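Local coordinates for protein possible prolidase (Bifidobacterium longum NCC2705, PDB 2P9B) that is a putative prolidase of the amidohydrolase family that probably hydrolyses carbon-nitrogen bonds, its true substrate being uncertain, at residues V11-T23 / E58-P71. Residues are numbered along the deposited sequence; the frame is centred on the assembly and turned at random.
Sequences VEPFALAHATIVT and EYHYLDGTGKIVMP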
loop_
_atom_site.group_PDB
_atom_site.type_symbol
_atom_site.label_atom_id
_atom_site.label_comp_id
_atom_site.label_asym_id
_atom_site.label_seq_id
_atom_site.Cartn_x
_atom_site.Cartn_y
_atom_site.Cartn_z
ATOM N N VAL A 11 24.822 8.179 0.443
ATOM C CA VAL A 11 24.697 6.734 0.300
ATOM C C VAL A 11 26.075 6.096 0.184
ATOM O O VAL A 11 26.776 6.282 -0.809
ATOM C CB VAL A 11 23.889 6.342 -0.953
ATOM C CG1 VAL A 11 23.844 4.831 -1.082
ATOM C CG2 VAL A 11 22.486 6.905 -0.868
ATOM N N GLU A 12 26.460 5.346 1.207
ATOM C CA GLU A 12 27.749 4.672 1.204
ATOM C C GLU A 12 27.549 3.286 0.606
ATOM O O GLU A 12 26.738 2.501 1.097
ATOM C CB GLU A 12 28.290 4.569 2.628
ATOM C CG GLU A 12 28.519 5.922 3.289
ATOM C CD GLU A 12 29.088 5.804 4.691
ATOM O OE1 GLU A 12 28.426 5.185 5.553
ATOM O OE2 GLU A 12 30.196 6.329 4.930
ATOM N N PRO A 13 28.283 2.969 -0.469
ATOM C CA PRO A 13 28.151 1.656 -1.111
ATOM C C PRO A 13 28.442 0.513 -0.149
ATOM O O PRO A 13 29.293 0.634 0.732
ATOM C CB PRO A 13 29.150 1.732 -2.262
ATOM C CG PRO A 13 30.199 2.668 -1.740
ATOM C CD PRO A 13 29.376 3.746 -1.082
ATOM N N PHE A 14 27.730 -0.597 -0.320
ATOM C CA PHE A 14 27.921 -1.750 0.551
ATOM C C PHE A 14 27.512 -3.050 -0.128
ATOM O O PHE A 14 26.972 -3.051 -1.232
ATOM C CB PHE A 14 27.098 -1.569 1.828
ATOM C CG PHE A 14 25.608 -1.557 1.597
ATOM C CD1 PHE A 14 24.878 -2.743 1.595
ATOM C CD2 PHE A 14 24.938 -0.358 1.365
ATOM C CE1 PHE A 14 23.499 -2.735 1.369
ATOM C CE2 PHE A 14 23.564 -0.336 1.139
ATOM C CZ PHE A 14 22.842 -1.525 1.141
ATOM N N ALA A 15 27.777 -4.159 0.549
ATOM C CA ALA A 15 27.413 -5.466 0.030
ATOM C C ALA A 15 26.864 -6.304 1.173
ATOM O O ALA A 15 27.494 -6.417 2.225
ATOM C CB ALA A 15 28.627 -6.149 -0.590
ATOM N N LEU A 16 25.677 -6.863 0.972
ATOM C CA LEU A 16 25.047 -7.718 1.973
ATOM C C LEU A 16 25.295 -9.135 1.488
ATOM O O LEU A 16 24.752 -9.536 0.461
ATOM C CB LEU A 16 23.542 -7.447 2.036
ATOM C CG LEU A 16 22.718 -8.381 2.932
ATOM C CD1 LEU A 16 23.126 -8.207 4.385
ATOM C CD2 LEU A 16 21.233 -8.066 2.748
ATOM N N ALA A 17 26.107 -9.893 2.221
ATOM C CA ALA A 17 26.444 -11.248 1.797
ATOM C C ALA A 17 25.894 -12.400 2.628
ATOM O O ALA A 17 25.454 -12.221 3.767
ATOM C CB ALA A 17 27.964 -11.378 1.697
ATOM N N HIS A 18 25.925 -13.587 2.024
ATOM C CA HIS A 18 25.482 -14.829 2.655
ATOM C C HIS A 18 24.015 -14.870 3.059
ATOM O O HIS A 18 23.632 -15.598 3.972
ATOM C CB HIS A 18 26.360 -15.117 3.873
ATOM C CG HIS A 18 27.824 -15.090 3.572
ATOM N ND1 HIS A 18 28.401 -15.902 2.620
ATOM C CD2 HIS A 18 28.824 -14.332 4.078
ATOM C CE1 HIS A 18 29.696 -15.644 2.552
ATOM N NE2 HIS A 18 29.978 -14.694 3.425
ATOM N N ALA A 19 23.185 -14.109 2.362
ATOM C CA ALA A 19 21.776 -14.080 2.691
ATOM C C ALA A 19 20.954 -14.992 1.795
ATOM O O ALA A 19 21.364 -15.341 0.689
ATOM C CB ALA A 19 21.248 -12.656 2.589
ATOM N N THR A 20 19.796 -15.393 2.307
ATOM C CA THR A 20 18.866 -16.209 1.548
ATOM C C THR A 20 17.879 -15.193 0.992
ATOM O O THR A 20 17.222 -14.483 1.754
ATOM C CB THR A 20 18.094 -17.199 2.438
ATOM O OG1 THR A 20 19.005 -18.154 2.994
ATOM C CG2 THR A 20 17.035 -17.922 1.621
ATOM N N ILE A 21 17.788 -15.112 -0.327
ATOM C CA ILE A 21 16.880 -14.163 -0.951
ATOM C C ILE A 21 15.501 -14.737 -1.239
ATOM O O ILE A 21 15.373 -15.778 -1.881
ATOM C CB ILE A 21 17.437 -13.635 -2.296
ATOM C CG1 ILE A 21 18.749 -12.881 -2.066
ATOM C CG2 ILE A 21 16.400 -12.728 -2.966
ATOM C CD1 ILE A 21 19.319 -12.237 -3.322
ATOM N N VAL A 22 14.476 -14.068 -0.727
ATOM C CA VAL A 22 13.100 -14.448 -1.014
ATOM C C VAL A 22 12.779 -13.397 -2.071
ATOM O O VAL A 22 12.608 -12.216 -1.762
ATOM C CB VAL A 22 12.196 -14.302 0.226
ATOM C CG1 VAL A 22 10.738 -14.435 -0.171
ATOM C CG2 VAL A 22 12.543 -15.395 1.240
ATOM N N THR A 23 12.737 -13.827 -3.327
ATOM C CA THR A 23 12.518 -12.918 -4.448
ATOM C C THR A 23 11.188 -12.190 -4.495
ATOM O O THR A 23 11.111 -11.079 -5.014
ATOM C CB THR A 23 12.687 -13.649 -5.786
ATOM O OG1 THR A 23 11.637 -14.612 -5.930
ATOM C CG2 THR A 23 14.032 -14.358 -5.837
ATOM N N GLU A 58 36.488 -0.295 -0.618
ATOM C CA GLU A 58 35.791 0.827 0.012
ATOM C C GLU A 58 34.332 0.526 0.358
ATOM O O GLU A 58 33.710 1.257 1.127
ATOM C CB GLU A 58 35.861 2.062 -0.890
ATOM C CG GLU A 58 35.471 3.366 -0.208
ATOM C CD GLU A 58 36.474 3.798 0.849
ATOM O OE1 GLU A 58 37.671 3.932 0.513
ATOM O OE2 GLU A 58 36.067 4.007 2.012
ATOM N N TYR A 59 33.785 -0.546 -0.206
ATOM C CA TYR A 59 32.398 -0.920 0.065
ATOM C C TYR A 59 32.233 -1.501 1.463
ATOM O O TYR A 59 33.034 -2.324 1.900
ATOM C CB TYR A 59 31.915 -1.946 -0.959
ATOM C CG TYR A 59 31.424 -1.362 -2.263
ATOM C CD1 TYR A 59 32.173 -0.410 -2.956
ATOM C CD2 TYR A 59 30.226 -1.794 -2.829
ATOM C CE1 TYR A 59 31.738 0.091 -4.184
ATOM C CE2 TYR A 59 29.784 -1.302 -4.052
ATOM C CZ TYR A 59 30.546 -0.361 -4.725
ATOM O OH TYR A 59 30.123 0.112 -5.941
ATOM N N HIS A 60 31.191 -1.069 2.168
ATOM C CA HIS A 60 30.934 -1.579 3.507
ATOM C C HIS A 60 30.428 -3.011 3.390
ATOM O O HIS A 60 29.877 -3.403 2.360
ATOM C CB HIS A 60 29.910 -0.694 4.220
ATOM C CG HIS A 60 30.403 0.694 4.488
ATOM N ND1 HIS A 60 29.566 1.728 4.847
ATOM C CD2 HIS A 60 31.653 1.216 4.461
ATOM C CE1 HIS A 60 30.277 2.826 5.028
ATOM N NE2 HIS A 60 31.547 2.543 4.801
ATOM N N TYR A 61 30.616 -3.790 4.449
ATOM C CA TYR A 61 30.205 -5.188 4.455
ATOM C C TYR A 61 29.151 -5.510 5.509
ATOM O O TYR A 61 29.339 -5.241 6.697
ATOM C CB TYR A 61 31.431 -6.079 4.678
ATOM C CG TYR A 61 31.142 -7.564 4.666
ATOM C CD1 TYR A 61 30.871 -8.235 3.476
ATOM C CD2 TYR A 61 31.145 -8.299 5.849
ATOM C CE1 TYR A 61 30.609 -9.609 3.463
ATOM C CE2 TYR A 61 30.884 -9.670 5.849
ATOM C CZ TYR A 61 30.619 -10.317 4.655
ATOM O OH TYR A 61 30.364 -11.670 4.657
ATOM N N LEU A 62 28.040 -6.083 5.059
ATOM C CA LEU A 62 26.958 -6.484 5.945
ATOM C C LEU A 62 26.871 -8.004 5.870
ATOM O O LEU A 62 26.659 -8.571 4.800
ATOM C CB LEU A 62 25.631 -5.857 5.508
ATOM C CG LEU A 62 25.429 -4.355 5.736
ATOM C CD1 LEU A 62 24.067 -3.936 5.201
ATOM C CD2 LEU A 62 25.523 -4.037 7.221
ATOM N N ASP A 63 27.049 -8.664 7.007
ATOM C CA ASP A 63 27.005 -10.118 7.048
ATOM C C ASP A 63 25.577 -10.617 7.244
ATOM O O ASP A 63 25.021 -10.523 8.336
ATOM C CB ASP A 63 27.919 -10.622 8.167
ATOM C CG ASP A 63 27.929 -12.126 8.277
ATOM O OD1 ASP A 63 27.613 -12.803 7.276
ATOM O OD2 ASP A 63 28.268 -12.632 9.367
ATOM N N GLY A 64 24.994 -11.150 6.173
ATOM C CA GLY A 64 23.629 -11.642 6.228
ATOM C C GLY A 64 23.460 -13.119 6.536
ATOM O O GLY A 64 22.384 -13.678 6.336
ATOM N N THR A 65 24.521 -13.759 7.013
ATOM C CA THR A 65 24.454 -15.172 7.351
ATOM C C THR A 65 23.261 -15.438 8.271
ATOM O O THR A 65 23.073 -14.743 9.269
ATOM C CB THR A 65 25.753 -15.629 8.052
ATOM O OG1 THR A 65 26.863 -15.424 7.173
ATOM C CG2 THR A 65 25.672 -17.099 8.426
ATOM N N GLY A 66 22.453 -16.432 7.914
ATOM C CA GLY A 66 21.290 -16.788 8.708
ATOM C C GLY A 66 20.099 -15.855 8.547
ATOM O O GLY A 66 19.062 -16.035 9.189
ATOM N N LYS A 67 20.239 -14.862 7.680
ATOM C CA LYS A 67 19.170 -13.893 7.453
ATOM C C LYS A 67 18.484 -14.098 6.106
ATOM O O LYS A 67 19.025 -14.747 5.210
ATOM C CB LYS A 67 19.741 -12.471 7.497
ATOM C CG LYS A 67 20.489 -12.100 8.774
ATOM C CD LYS A 67 19.549 -11.956 9.962
ATOM C CE LYS A 67 20.283 -11.432 11.193
ATOM N NZ LYS A 67 21.387 -12.334 11.608
ATOM N N ILE A 68 17.281 -13.544 5.981
ATOM C CA ILE A 68 16.523 -13.600 4.735
ATOM C C ILE A 68 16.426 -12.158 4.253
ATOM O O ILE A 68 16.240 -11.250 5.065
ATOM C CB ILE A 68 15.080 -14.140 4.952
ATOM C CG1 ILE A 68 15.077 -15.673 4.931
ATOM C CG2 ILE A 68 14.140 -13.605 3.870
ATOM C CD1 ILE A 68 15.805 -16.306 6.079
ATOM N N VAL A 69 16.586 -11.934 2.955
ATOM C CA VAL A 69 16.447 -10.582 2.426
ATOM C C VAL A 69 15.431 -10.659 1.300
ATOM O O VAL A 69 15.448 -11.592 0.500
ATOM C CB VAL A 69 17.772 -10.008 1.884
ATOM C CG1 VAL A 69 18.290 -10.865 0.750
ATOM C CG2 VAL A 69 17.553 -8.568 1.413
HETATM N N MSE A 70 14.539 -9.678 1.261
HETATM C CA MSE A 70 13.493 -9.630 0.256
HETATM C C MSE A 70 13.270 -8.178 -0.131
HETATM O O MSE A 70 13.854 -7.277 0.470
HETATM C CB MSE A 70 12.189 -10.244 0.814
HETATM C CG MSE A 70 11.532 -9.479 1.989
HETATM SE SE MSE A 70 9.807 -10.106 2.554
HETATM C CE MSE A 70 8.784 -9.400 1.111
ATOM N N PRO A 71 12.446 -7.934 -1.166
ATOM C CA PRO A 71 12.205 -6.542 -1.551
ATOM C C PRO A 71 11.461 -5.868 -0.402
ATOM O O PRO A 71 10.755 -6.538 0.355
ATOM C CB PRO A 71 11.311 -6.664 -2.784
ATOM C CG PRO A 71 11.697 -8.010 -3.371
ATOM C CD PRO A 71 11.822 -8.863 -2.125
HETATM O O HOH W 1 31.204 2.471 1.362
HETATM O O HOH W 2 22.797 -17.726 5.553
HETATM O O HOH W 3 19.870 -17.341 5.525
#
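The ring of Y59 lies with one face against P13, whose CB stands 3.4 Å from the ring centroid, 7° off the normal, a CH-pi contact; the phenol OH bonds to E45. With an alanine in place of Y59, P13 would probably lose the ring over its CB and E45 its hydroxyl mate. H60 N donates to P13 O, which a water also links to E58 O, and E12 OE1 meets the imidazole edge at H60 CE1 (3.0 Å), the carboxylate perpendicular to the ring. Y61, CG anti to the backbone N (chi1 -178°), brings CE1 to A17 CB at 3.6 Å. L62 CB touches L16 CD1. Strands 14-17 and 60-63, the latter outermost, pair in parallel through A15 N to H60 O, L62 N to A15 O and A17 N to L62 O, consistent with the small beta domain many amidohydrolases carry beside their TIM barrel. D63 OD1 takes T65 N in an Asx turn and T65 OG1 on its syn lone pair, while G64 N reaches A17 O at 2.7 Å. After the type II turn G64-K67, the register shifts by two and parallel pairing resumes in another sheet: K67 O accepts T20 N, and V69 N binds T20 O. V69 CG1 presses tightly on I21 CG1 (3.5 Å), and V69 CG2 meets L16 CD2 tip to tip.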